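PDB 5L6G: xylooligosaccharide oxidase from Myceliophthora thermophila, which oxidises the C1 hydroxyl of xylooligosaccharides and related sugars to lactones, using a bicovalently bound FAD and reducing molecular oxygen to hydrogen peroxide. Local coordinates for residues N233-W243 / Q279-A290. Numbering follows the deposited sequence.
Sequences NVTSYEINLPW and QTQLQGLYHGNA. With NAG (2-acetamido-2-deoxy-beta-D-glucopyranose), chain G; NAG (2-acetamido-2-deoxy-beta-D-glucopyranose), chain E.
Gln281 NE2 is gripped by two acceptors of strand 234-240. Asn240 OD1, 2.8 Å from Gln281 NE2, lies in the glutamine's amide plane, and the two amide planes are only 22° apart. Glu238 OE1 takes a longer bond of 3.2 Å from Gln281 NE2, which meets it from above the carboxylate plane. With chi1 60°, Gln281 CG sits between its backbone N and carbonyl carbon, and the extended chain beyond it runs alongside Asn240 and obliquely across Glu238. Gln281 OE1 in turn receives Gln283 NE2 at 2.9 Å on a lone pair. Gln283 OE1 accepts a bond from the substrate-binding Arg272.

On the face bearing Thr235, Tyr237 and Ile239, the Tyr237 ring lies over Gly284, whose CA is 3.7 Å from the ring centroid and 25° off the normal, a CH-pi contact. Just past strand 280-286, Gly288 O accepts from Thr235 OG1, 2.7 Å away, in the carbonyl plane and on a lone pair. Backbone pairs at Thr235–Tyr286, Tyr237–Gly284 and Ile239–Leu282 establish the antiparallel register; in the sheet 280-286 lies between 234-240 and 269-275, which carries Arg272. N-acetylglucosamine is covalently attached to ND2 of Asn233 and of Asn289, near the Val234–His287 end. The hydrogen bonds through Gln281 and Gln283 thus link a partly exposed carboxylate to Arg272, probably helping to position that arginine.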
loop_
_atom_site.group_PDB
_atom_site.type_symbol
_atom_site.label_atom_id
_atom_site.label_comp_id
_atom_site.label_asym_id
_atom_site.label_seq_id
_atom_site.Cartn_x
_atom_site.Cartn_y
_atom_site.Cartn_z
ATOM N N ASN A 233 5.901 24.251 -3.475
ATOM C CA ASN A 233 7.035 23.695 -4.210
ATOM C C ASN A 233 7.606 22.456 -3.544
ATOM O O ASN A 233 7.708 22.395 -2.330
ATOM C CB ASN A 233 8.128 24.750 -4.377
ATOM C CG ASN A 233 7.646 25.929 -5.183
ATOM O OD1 ASN A 233 7.574 27.052 -4.682
ATOM N ND2 ASN A 233 7.284 25.663 -6.458
ATOM N N VAL A 234 7.937 21.463 -4.363
ATOM C CA VAL A 234 8.626 20.261 -3.909
ATOM C C VAL A 234 9.790 19.994 -4.868
ATOM O O VAL A 234 9.726 20.332 -6.055
ATOM C CB VAL A 234 7.701 19.044 -3.834
ATOM C CG1 VAL A 234 6.574 19.303 -2.835
ATOM C CG2 VAL A 234 7.139 18.681 -5.208
ATOM N N THR A 235 10.860 19.414 -4.351
ATOM C CA THR A 235 12.073 19.258 -5.118
ATOM C C THR A 235 12.453 17.788 -5.138
ATOM O O THR A 235 12.728 17.201 -4.101
ATOM C CB THR A 235 13.180 20.101 -4.502
ATOM O OG1 THR A 235 12.744 21.474 -4.456
ATOM C CG2 THR A 235 14.473 19.985 -5.327
ATOM N N SER A 236 12.416 17.181 -6.316
ATOM C CA SER A 236 12.867 15.799 -6.438
ATOM C C SER A 236 14.366 15.807 -6.641
ATOM O O SER A 236 14.937 16.789 -7.106
ATOM C CB SER A 236 12.154 15.078 -7.577
ATOM O OG SER A 236 12.423 15.677 -8.830
ATOM N N TYR A 237 15.013 14.718 -6.262
ATOM C CA TYR A 237 16.464 14.617 -6.404
ATOM C C TYR A 237 16.882 13.170 -6.312
ATOM O O TYR A 237 16.120 12.320 -5.851
ATOM C CB TYR A 237 17.167 15.423 -5.302
ATOM C CG TYR A 237 16.841 14.954 -3.899
ATOM C CD1 TYR A 237 15.678 15.378 -3.258
ATOM C CD2 TYR A 237 17.689 14.079 -3.212
ATOM C CE1 TYR A 237 15.370 14.948 -1.978
ATOM C CE2 TYR A 237 17.382 13.630 -1.932
ATOM C CZ TYR A 237 16.233 14.073 -1.315
ATOM O OH TYR A 237 15.904 13.645 -0.056
ATOM N N GLU A 238 18.116 12.915 -6.725
ATOM C CA GLU A 238 18.682 11.592 -6.675
ATOM C C GLU A 238 20.104 11.652 -6.149
ATOM O O GLU A 238 20.796 12.674 -6.286
ATOM C CB GLU A 238 18.659 10.994 -8.079
ATOM C CG GLU A 238 17.275 10.573 -8.497
ATOM C CD GLU A 238 17.066 10.436 -9.990
ATOM O OE1 GLU A 238 18.044 10.267 -10.752
ATOM O OE2 GLU A 238 15.873 10.466 -10.384
ATOM N N ILE A 239 20.527 10.560 -5.525
ATOM C CA ILE A 239 21.918 10.404 -5.116
ATOM C C ILE A 239 22.308 9.011 -5.512
ATOM O O ILE A 239 21.841 8.042 -4.911
ATOM C CB ILE A 239 22.132 10.573 -3.598
ATOM C CG1 ILE A 239 21.605 11.930 -3.116
ATOM C CG2 ILE A 239 23.610 10.392 -3.259
ATOM C CD1 ILE A 239 21.385 12.020 -1.619
ATOM N N ASN A 240 23.164 8.915 -6.531
ATOM C CA ASN A 240 23.627 7.619 -6.981
ATOM C C ASN A 240 24.601 7.032 -5.973
ATOM O O ASN A 240 25.440 7.744 -5.431
ATOM C CB ASN A 240 24.273 7.716 -8.365
ATOM C CG ASN A 240 23.249 7.927 -9.454
ATOM O OD1 ASN A 240 22.182 7.321 -9.432
ATOM N ND2 ASN A 240 23.568 8.774 -10.417
ATOM N N LEU A 241 24.449 5.735 -5.714
ATOM C CA LEU A 241 25.230 5.058 -4.696
ATOM C C LEU A 241 26.110 4.018 -5.358
ATOM O O LEU A 241 25.622 3.263 -6.196
ATOM C CB LEU A 241 24.311 4.374 -3.694
ATOM C CG LEU A 241 23.371 5.278 -2.910
ATOM C CD1 LEU A 241 22.328 4.437 -2.178
ATOM C CD2 LEU A 241 24.171 6.151 -1.964
ATOM N N PRO A 242 27.390 3.943 -4.955
ATOM C CA PRO A 242 28.326 3.009 -5.569
ATOM C C PRO A 242 28.217 1.611 -4.993
ATOM O O PRO A 242 29.214 1.042 -4.541
ATOM C CB PRO A 242 29.680 3.622 -5.226
ATOM C CG PRO A 242 29.446 4.219 -3.892
ATOM C CD PRO A 242 28.080 4.819 -3.990
ATOM N N TRP A 243 27.022 1.042 -5.045
ATOM C CA TRP A 243 26.763 -0.205 -4.348
ATOM C C TRP A 243 26.989 -1.402 -5.277
ATOM O O TRP A 243 26.082 -2.151 -5.606
ATOM C CB TRP A 243 25.365 -0.170 -3.742
ATOM C CG TRP A 243 25.255 0.709 -2.510
ATOM C CD1 TRP A 243 26.130 1.682 -2.092
ATOM C CD2 TRP A 243 24.182 0.713 -1.571
ATOM N NE1 TRP A 243 25.685 2.251 -0.940
ATOM C CE2 TRP A 243 24.482 1.687 -0.600
ATOM C CE3 TRP A 243 23.004 -0.035 -1.446
ATOM C CZ2 TRP A 243 23.640 1.950 0.479
ATOM C CZ3 TRP A 243 22.164 0.222 -0.365
ATOM C CH2 TRP A 243 22.496 1.207 0.584
ATOM N N GLN A 279 21.649 -0.059 -11.409
ATOM C CA GLN A 279 21.918 1.189 -10.698
ATOM C C GLN A 279 21.281 1.140 -9.315
ATOM O O GLN A 279 20.275 0.461 -9.123
ATOM C CB GLN A 279 21.386 2.395 -11.487
ATOM C CG GLN A 279 21.639 3.728 -10.798
ATOM C CD GLN A 279 21.675 4.892 -11.758
ATOM O OE1 GLN A 279 22.747 5.310 -12.197
ATOM N NE2 GLN A 279 20.513 5.410 -12.104
ATOM N N THR A 280 21.896 1.836 -8.363
ATOM C CA THR A 280 21.338 2.034 -7.033
ATOM C C THR A 280 21.406 3.519 -6.716
ATOM O O THR A 280 22.423 4.167 -6.972
ATOM C CB THR A 280 22.107 1.246 -5.966
ATOM O OG1 THR A 280 22.055 -0.167 -6.277
ATOM C CG2 THR A 280 21.468 1.477 -4.585
ATOM N N GLN A 281 20.326 4.073 -6.196
ATOM C CA GLN A 281 20.356 5.495 -5.870
ATOM C C GLN A 281 19.328 5.788 -4.807
ATOM O O GLN A 281 18.346 5.050 -4.666
ATOM C CB GLN A 281 20.071 6.332 -7.115
ATOM C CG GLN A 281 18.720 6.048 -7.751
ATOM C CD GLN A 281 18.368 6.970 -8.899
ATOM O OE1 GLN A 281 17.198 7.147 -9.206
ATOM N NE2 GLN A 281 19.364 7.563 -9.528
ATOM N N LEU A 282 19.586 6.855 -4.052
ATOM C CA LEU A 282 18.558 7.441 -3.246
ATOM C C LEU A 282 17.726 8.284 -4.176
ATOM O O LEU A 282 18.271 8.907 -5.089
ATOM C CB LEU A 282 19.139 8.285 -2.128
ATOM C CG LEU A 282 19.869 7.480 -1.055
ATOM C CD1 LEU A 282 21.005 8.304 -0.483
ATOM C CD2 LEU A 282 18.910 7.046 0.021
ATOM N N GLN A 283 16.422 8.291 -3.926
ATOM C CA GLN A 283 15.459 9.125 -4.619
ATOM C C GLN A 283 14.671 9.813 -3.528
ATOM O O GLN A 283 14.162 9.150 -2.625
ATOM C CB GLN A 283 14.481 8.285 -5.444
ATOM C CG GLN A 283 15.166 7.375 -6.435
ATOM C CD GLN A 283 14.172 6.550 -7.218
ATOM O OE1 GLN A 283 13.177 6.068 -6.677
ATOM N NE2 GLN A 283 14.462 6.351 -8.490
ATOM N N GLY A 284 14.561 11.132 -3.638
ATOM C CA GLY A 284 13.862 11.922 -2.649
ATOM C C GLY A 284 12.872 12.893 -3.235
ATOM O O GLY A 284 12.885 13.181 -4.439
ATOM N N LEU A 285 11.975 13.353 -2.369
ATOM C CA LEU A 285 11.142 14.507 -2.628
ATOM C C LEU A 285 11.224 15.377 -1.376
ATOM O O LEU A 285 10.821 14.968 -0.283
ATOM C CB LEU A 285 9.699 14.108 -2.925
ATOM C CG LEU A 285 8.825 15.240 -3.470
ATOM C CD1 LEU A 285 9.273 15.603 -4.878
ATOM C CD2 LEU A 285 7.349 14.919 -3.446
ATOM N N TYR A 286 11.779 16.567 -1.539
ATOM C CA TYR A 286 11.939 17.480 -0.440
ATOM C C TYR A 286 10.824 18.504 -0.516
ATOM O O TYR A 286 10.620 19.130 -1.560
ATOM C CB TYR A 286 13.298 18.152 -0.548
ATOM C CG TYR A 286 13.606 19.058 0.600
ATOM C CD1 TYR A 286 14.030 18.541 1.821
ATOM C CD2 TYR A 286 13.465 20.434 0.470
ATOM C CE1 TYR A 286 14.299 19.368 2.888
ATOM C CE2 TYR A 286 13.737 21.284 1.534
ATOM C CZ TYR A 286 14.157 20.739 2.735
ATOM O OH TYR A 286 14.432 21.564 3.773
ATOM N N HIS A 287 10.088 18.668 0.578
ATOM C CA HIS A 287 8.990 19.628 0.612
ATOM C C HIS A 287 9.515 21.034 0.890
ATOM O O HIS A 287 9.437 21.544 2.006
ATOM C CB HIS A 287 7.950 19.213 1.635
ATOM C CG HIS A 287 7.219 17.967 1.261
ATOM N ND1 HIS A 287 5.865 17.836 1.431
ATOM C CD2 HIS A 287 7.640 16.811 0.690
ATOM C CE1 HIS A 287 5.481 16.646 1.012
ATOM N NE2 HIS A 287 6.540 16.000 0.562
ATOM N N GLY A 288 10.053 21.627 -0.158
ATOM C CA GLY A 288 10.705 22.924 -0.109
ATOM C C GLY A 288 11.437 23.110 -1.430
ATOM O O GLY A 288 11.380 22.247 -2.305
ATOM N N ASN A 289 12.118 24.238 -1.578
ATOM C CA ASN A 289 12.769 24.570 -2.840
ATOM C C ASN A 289 14.166 23.963 -2.895
ATOM O O ASN A 289 14.595 23.305 -1.943
ATOM C CB ASN A 289 12.791 26.091 -3.048
ATOM C CG ASN A 289 13.459 26.829 -1.910
ATOM O OD1 ASN A 289 14.403 26.330 -1.309
ATOM N ND2 ASN A 289 12.972 28.047 -1.614
ATOM N N ALA A 290 14.872 24.170 -4.006
ATOM C CA ALA A 290 16.129 23.466 -4.248
ATOM C C ALA A 290 17.235 23.917 -3.312
ATOM O O ALA A 290 18.038 23.102 -2.871
ATOM C CB ALA A 290 16.564 23.624 -5.698
HETATM C C1 NAG G . 13.520 28.858 -0.544
HETATM C C2 NAG G . 13.386 30.336 -0.938
HETATM C C3 NAG G . 13.712 31.282 0.212
HETATM C C4 NAG G . 12.996 30.862 1.484
HETATM C C5 NAG G . 13.210 29.377 1.769
HETATM C C6 NAG G . 12.383 28.913 2.962
HETATM C C7 NAG G . 13.669 30.910 -3.302
HETATM C C8 NAG G . 14.606 31.172 -4.448
HETATM N N2 NAG G . 14.201 30.616 -2.114
HETATM O O3 NAG G . 13.257 32.576 -0.107
HETATM O O4 NAG G . 13.484 31.651 2.547
HETATM O O5 NAG G . 12.811 28.618 0.651
HETATM O O6 NAG G . 12.954 27.741 3.506
HETATM O O7 NAG G . 12.454 30.989 -3.495
HETATM C C1 NAG E . 6.747 26.597 -7.443
HETATM C C2 NAG E . 7.245 26.456 -8.885
HETATM C C3 NAG E . 6.406 27.270 -9.880
HETATM C C4 NAG E . 4.921 26.963 -9.699
HETATM C C5 NAG E . 4.556 27.215 -8.240
HETATM C C6 NAG E . 3.091 26.898 -7.950
HETATM C C7 NAG E . 9.588 26.030 -9.500
HETATM C C8 NAG E . 10.990 26.569 -9.524
HETATM N N2 NAG E . 8.652 26.828 -8.975
HETATM O O3 NAG E . 6.799 26.976 -11.206
HETATM O O4 NAG E . 4.113 27.748 -10.553
HETATM O O5 NAG E . 5.348 26.372 -7.435
HETATM O O6 NAG E . 2.898 26.808 -6.551
HETATM O O7 NAG E . 9.360 24.905 -9.949
HETATM O O HOH W 1 24.566 2.961 -8.783
HETATM O O HOH W 2 23.968 -1.272 -7.471
#